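Local atomic coordinates of putative retaining b-glycosidase (Saccharophagus degradans, PDB entry 5A95), a protein that probably hydrolyses mixed-linkage beta-glucans as a retaining glycoside hydrolase of family 5, subfamily 26. Residues F66-G77 against V99-S110. The protein carries 1 engineered substitution. Residues are numbered along the deposited sequence; the frame is centred on the assembly and turned at random. Where two conformers were deposited one is given.
With BGC (beta-D-glucopyranose), chain D.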
# COMPACT_ATOMS: atom_id res chain seq x y z
N PHE A 66 1.93 -9.70 39.24
CA PHE A 66 2.18 -8.30 38.99
C PHE A 66 0.94 -7.69 38.36
O PHE A 66 0.29 -8.31 37.53
CB PHE A 66 3.38 -8.16 38.04
CG PHE A 66 3.75 -6.74 37.75
CD1 PHE A 66 4.60 -6.03 38.60
CD2 PHE A 66 3.22 -6.10 36.64
CE1 PHE A 66 4.90 -4.70 38.31
CE2 PHE A 66 3.53 -4.79 36.37
CZ PHE A 66 4.35 -4.09 37.21
N THR A 67 0.63 -6.46 38.74
CA THR A 67 -0.49 -5.71 38.15
C THR A 67 0.04 -4.39 37.62
O THR A 67 0.63 -3.63 38.37
CB THR A 67 -1.58 -5.45 39.23
OG1 THR A 67 -1.94 -6.71 39.83
CG2 THR A 67 -2.79 -4.82 38.64
N PHE A 68 -0.14 -4.12 36.33
CA PHE A 68 0.18 -2.79 35.80
C PHE A 68 -0.89 -1.82 36.34
O PHE A 68 -2.09 -2.09 36.21
CB PHE A 68 0.18 -2.75 34.26
CG PHE A 68 1.19 -3.64 33.60
CD1 PHE A 68 2.47 -3.20 33.35
CD2 PHE A 68 0.88 -4.94 33.24
CE1 PHE A 68 3.41 -4.00 32.76
CE2 PHE A 68 1.82 -5.74 32.61
CZ PHE A 68 3.09 -5.29 32.40
N ARG A 69 -0.45 -0.72 36.94
CA ARG A 69 -1.32 0.29 37.51
C ARG A 69 -0.66 1.62 37.19
O ARG A 69 0.42 1.95 37.70
CB ARG A 69 -1.46 0.16 39.04
CG ARG A 69 -2.07 -1.14 39.54
CD ARG A 69 -2.18 -1.17 41.08
NE ARG A 69 -0.86 -0.95 41.67
CZ ARG A 69 -0.01 -1.89 42.05
NH1 ARG A 69 -0.32 -3.19 41.96
NH2 ARG A 69 1.18 -1.52 42.51
N GLY A 70 -1.31 2.42 36.36
CA GLY A 70 -0.71 3.71 36.01
C GLY A 70 -1.57 4.56 35.13
O GLY A 70 -2.80 4.54 35.22
N VAL A 71 -0.91 5.32 34.26
CA VAL A 71 -1.56 6.33 33.46
C VAL A 71 -1.00 6.36 32.04
O VAL A 71 0.14 5.96 31.80
CB VAL A 71 -1.42 7.75 34.06
CG1 VAL A 71 -1.90 7.78 35.49
CG2 VAL A 71 0.02 8.24 34.01
N ASN A 72 -1.83 6.85 31.12
CA ASN A 72 -1.38 7.42 29.86
C ASN A 72 -0.83 8.81 30.09
O ASN A 72 -1.36 9.57 30.91
CB ASN A 72 -2.57 7.57 28.92
CG ASN A 72 -3.03 6.25 28.35
OD1 ASN A 72 -2.53 5.84 27.31
ND2 ASN A 72 -3.94 5.57 29.03
N ILE A 73 0.18 9.16 29.30
CA ILE A 73 0.53 10.55 29.06
C ILE A 73 0.25 10.80 27.58
O ILE A 73 -0.13 9.88 26.84
CB ILE A 73 1.99 10.86 29.43
CG1 ILE A 73 2.97 9.97 28.66
CG2 ILE A 73 2.18 10.73 30.95
CD1 ILE A 73 4.43 10.33 28.88
N ALA A 74 0.36 12.05 27.16
CA ALA A 74 0.12 12.39 25.76
C ALA A 74 1.24 11.88 24.85
O ALA A 74 2.31 11.46 25.30
CB ALA A 74 -0.08 13.90 25.58
N ASP A 75 0.99 11.95 23.54
CA ASP A 75 2.01 11.64 22.55
C ASP A 75 3.28 12.48 22.79
O ASP A 75 3.20 13.66 23.13
CB ASP A 75 1.46 11.92 21.14
CG ASP A 75 2.47 11.72 20.06
OD1 ASP A 75 3.16 12.71 19.72
OD2 ASP A 75 2.55 10.61 19.49
N THR A 76 4.42 11.86 22.56
CA THR A 76 5.72 12.48 22.78
C THR A 76 5.84 13.80 22.03
O THR A 76 6.34 14.77 22.57
CB THR A 76 6.83 11.50 22.33
OG1 THR A 76 6.75 10.29 23.10
CG2 THR A 76 8.20 12.09 22.47
N GLY A 77 5.42 13.81 20.77
CA GLY A 77 5.49 15.02 19.97
C GLY A 77 4.63 16.16 20.51
O GLY A 77 5.00 17.32 20.45
N VAL A 99 2.07 5.27 40.55
CA VAL A 99 2.08 4.46 39.35
C VAL A 99 3.25 3.49 39.30
O VAL A 99 4.33 3.80 39.79
CB VAL A 99 2.10 5.27 38.04
CG1 VAL A 99 1.07 6.40 38.05
CG2 VAL A 99 3.48 5.77 37.67
N ASN A 100 3.05 2.34 38.66
CA ASN A 100 4.15 1.49 38.29
C ASN A 100 4.29 1.38 36.76
O ASN A 100 5.17 0.66 36.29
CB ASN A 100 4.08 0.11 38.95
CG ASN A 100 2.89 -0.73 38.48
OD1 ASN A 100 2.34 -0.51 37.44
ND2 ASN A 100 2.53 -1.72 39.27
N THR A 101 3.44 2.09 36.01
CA THR A 101 3.35 1.98 34.55
C THR A 101 2.96 3.29 33.92
O THR A 101 2.08 3.99 34.43
CB THR A 101 2.27 0.92 34.17
OG1 THR A 101 2.61 -0.34 34.73
CG2 THR A 101 2.17 0.74 32.67
N ILE A 102 3.59 3.61 32.80
CA ILE A 102 3.14 4.68 31.92
C ILE A 102 2.89 4.10 30.53
O ILE A 102 3.73 3.35 30.01
CB ILE A 102 4.18 5.80 31.85
CG1 ILE A 102 4.26 6.49 33.21
CG2 ILE A 102 3.80 6.83 30.78
CD1 ILE A 102 5.35 7.53 33.34
N ARG A 103 1.75 4.45 29.95
CA ARG A 103 1.41 4.10 28.56
C ARG A 103 1.71 5.29 27.66
O ARG A 103 1.27 6.42 27.95
CB ARG A 103 -0.04 3.70 28.44
CG ARG A 103 -0.52 3.35 27.04
CD ARG A 103 -1.90 2.75 27.13
NE ARG A 103 -2.54 2.30 25.89
CZ ARG A 103 -3.50 2.93 25.22
NH1 ARG A 103 -3.80 4.21 25.47
NH2 ARG A 103 -4.17 2.29 24.26
N LEU A 104 2.46 5.04 26.59
CA LEU A 104 2.84 6.06 25.61
C LEU A 104 1.99 5.86 24.36
O LEU A 104 2.19 4.86 23.67
CB LEU A 104 4.33 5.91 25.25
CG LEU A 104 5.38 6.03 26.36
CD1 LEU A 104 6.79 5.97 25.75
CD2 LEU A 104 5.19 7.31 27.14
N PRO A 105 1.06 6.78 24.06
CA PRO A 105 0.19 6.62 22.90
C PRO A 105 0.85 7.25 21.68
O PRO A 105 0.68 8.45 21.41
CB PRO A 105 -1.08 7.37 23.32
CG PRO A 105 -0.59 8.47 24.20
CD PRO A 105 0.62 7.92 24.92
N ILE A 106 1.58 6.42 20.93
CA ILE A 106 2.36 6.88 19.80
C ILE A 106 1.46 7.04 18.60
O ILE A 106 0.97 6.07 18.04
CB ILE A 106 3.52 5.91 19.53
CG1 ILE A 106 4.43 5.88 20.77
CG2 ILE A 106 4.29 6.29 18.27
CD1 ILE A 106 5.29 4.65 20.93
N HIS A 107 1.18 8.29 18.24
CA HIS A 107 0.28 8.56 17.14
C HIS A 107 1.02 8.44 15.81
O HIS A 107 2.07 9.04 15.64
CB HIS A 107 -0.32 9.96 17.26
CG HIS A 107 -1.35 10.07 18.33
ND1 HIS A 107 -1.14 9.69 19.63
CD2 HIS A 107 -2.62 10.54 18.28
CE1 HIS A 107 -2.23 9.94 20.35
NE2 HIS A 107 -3.14 10.45 19.54
N PRO A 108 0.44 7.75 14.82
CA PRO A 108 1.16 7.61 13.56
C PRO A 108 1.55 8.94 12.91
O PRO A 108 2.61 9.05 12.30
CB PRO A 108 0.17 6.81 12.68
CG PRO A 108 -0.54 5.92 13.67
CD PRO A 108 -0.72 6.83 14.89
N VAL A 109 0.69 9.95 13.00
CA VAL A 109 1.02 11.24 12.36
C VAL A 109 2.28 11.83 13.00
O VAL A 109 3.04 12.52 12.34
CB VAL A 109 -0.17 12.22 12.42
CG1 VAL A 109 -0.45 12.68 13.84
CG2 VAL A 109 0.03 13.41 11.47
N SER A 110 2.46 11.61 14.29
CA SER A 110 3.61 12.11 15.07
C SER A 110 4.88 11.31 14.78
O SER A 110 5.97 11.88 14.67
CB SER A 110 3.25 12.06 16.55
OG SER A 110 4.24 12.69 17.32
C2 BGC D . -8.54 13.51 23.43
C3 BGC D . -8.27 14.61 22.42
C4 BGC D . -6.98 14.35 21.67
C5 BGC D . -6.96 12.94 21.08
C6 BGC D . -5.62 12.54 20.52
C1 BGC D . -8.54 12.19 22.67
O2 BGC D . -9.81 13.77 24.03
O3 BGC D . -8.16 15.85 23.12
O4 BGC D . -6.88 15.29 20.60
O5 BGC D . -7.26 12.00 22.10
O6 BGC D . -5.69 11.21 20.03
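N100 grips the backbone of T67 and R69 just before one strand, and D75, past the end of the other, holds H107 and S110; these two side chains bury the most surface here. The parallel strands, 69-72 and 101-106, belong to the curled sheet of the (beta/alpha)8 barrel expected of family 5, joined by a right-handed crossover through helix 87-96. N100 behaves like a piece of added strand: N100 ND2 gives T67 O a straight bond of 2.8 Å lying in both the amide and carbonyl planes, while N100 OD1 accepts from R69 N (2.8 Å) and, on the other face of its plane, from T101 OG1. CG sits in the cramped position between backbone N and carbonyl carbon (chi1 66°), which folds the amide back beside F68 and R69; ND2 lies over one face of the R69 guanidinium, toward its rim, the two planes well tilted. An amide suits the place because it offers donor and acceptor side by side, and a leucine here would probably leave T67 O and R69 N without these partners. Further along, V71 O receives R103 N at 2.9 Å, and I73 CG1 meets I102 CG2 at 3.9 Å on the side facing the helices. On the barrel-interior side N72 and R103 run alongside each other, planes perpendicular, and R103 NH1 reaches N72 OD1 (2.8 Å) within the guanidinium plane; the arginine's main partner is E185, by a salt bridge from NE. D75 caps helix 76-81: OD1 weakly accepts from G77 N, and S110 OG gives D75 OD1 a bond of 2.6 Å on its syn side, whereas D75 OD2 accepts from H107 N (3.0 Å), anti, and from Y119. H107 ND1 donates to P105 O, fixing the ring so that H107 NE2 meets glucose O6 at 2.7 Å. A buried carboxylate gripped by several donors is probably anionic, and by holding H107 N it probably helps set the imidazole that meets the sugar.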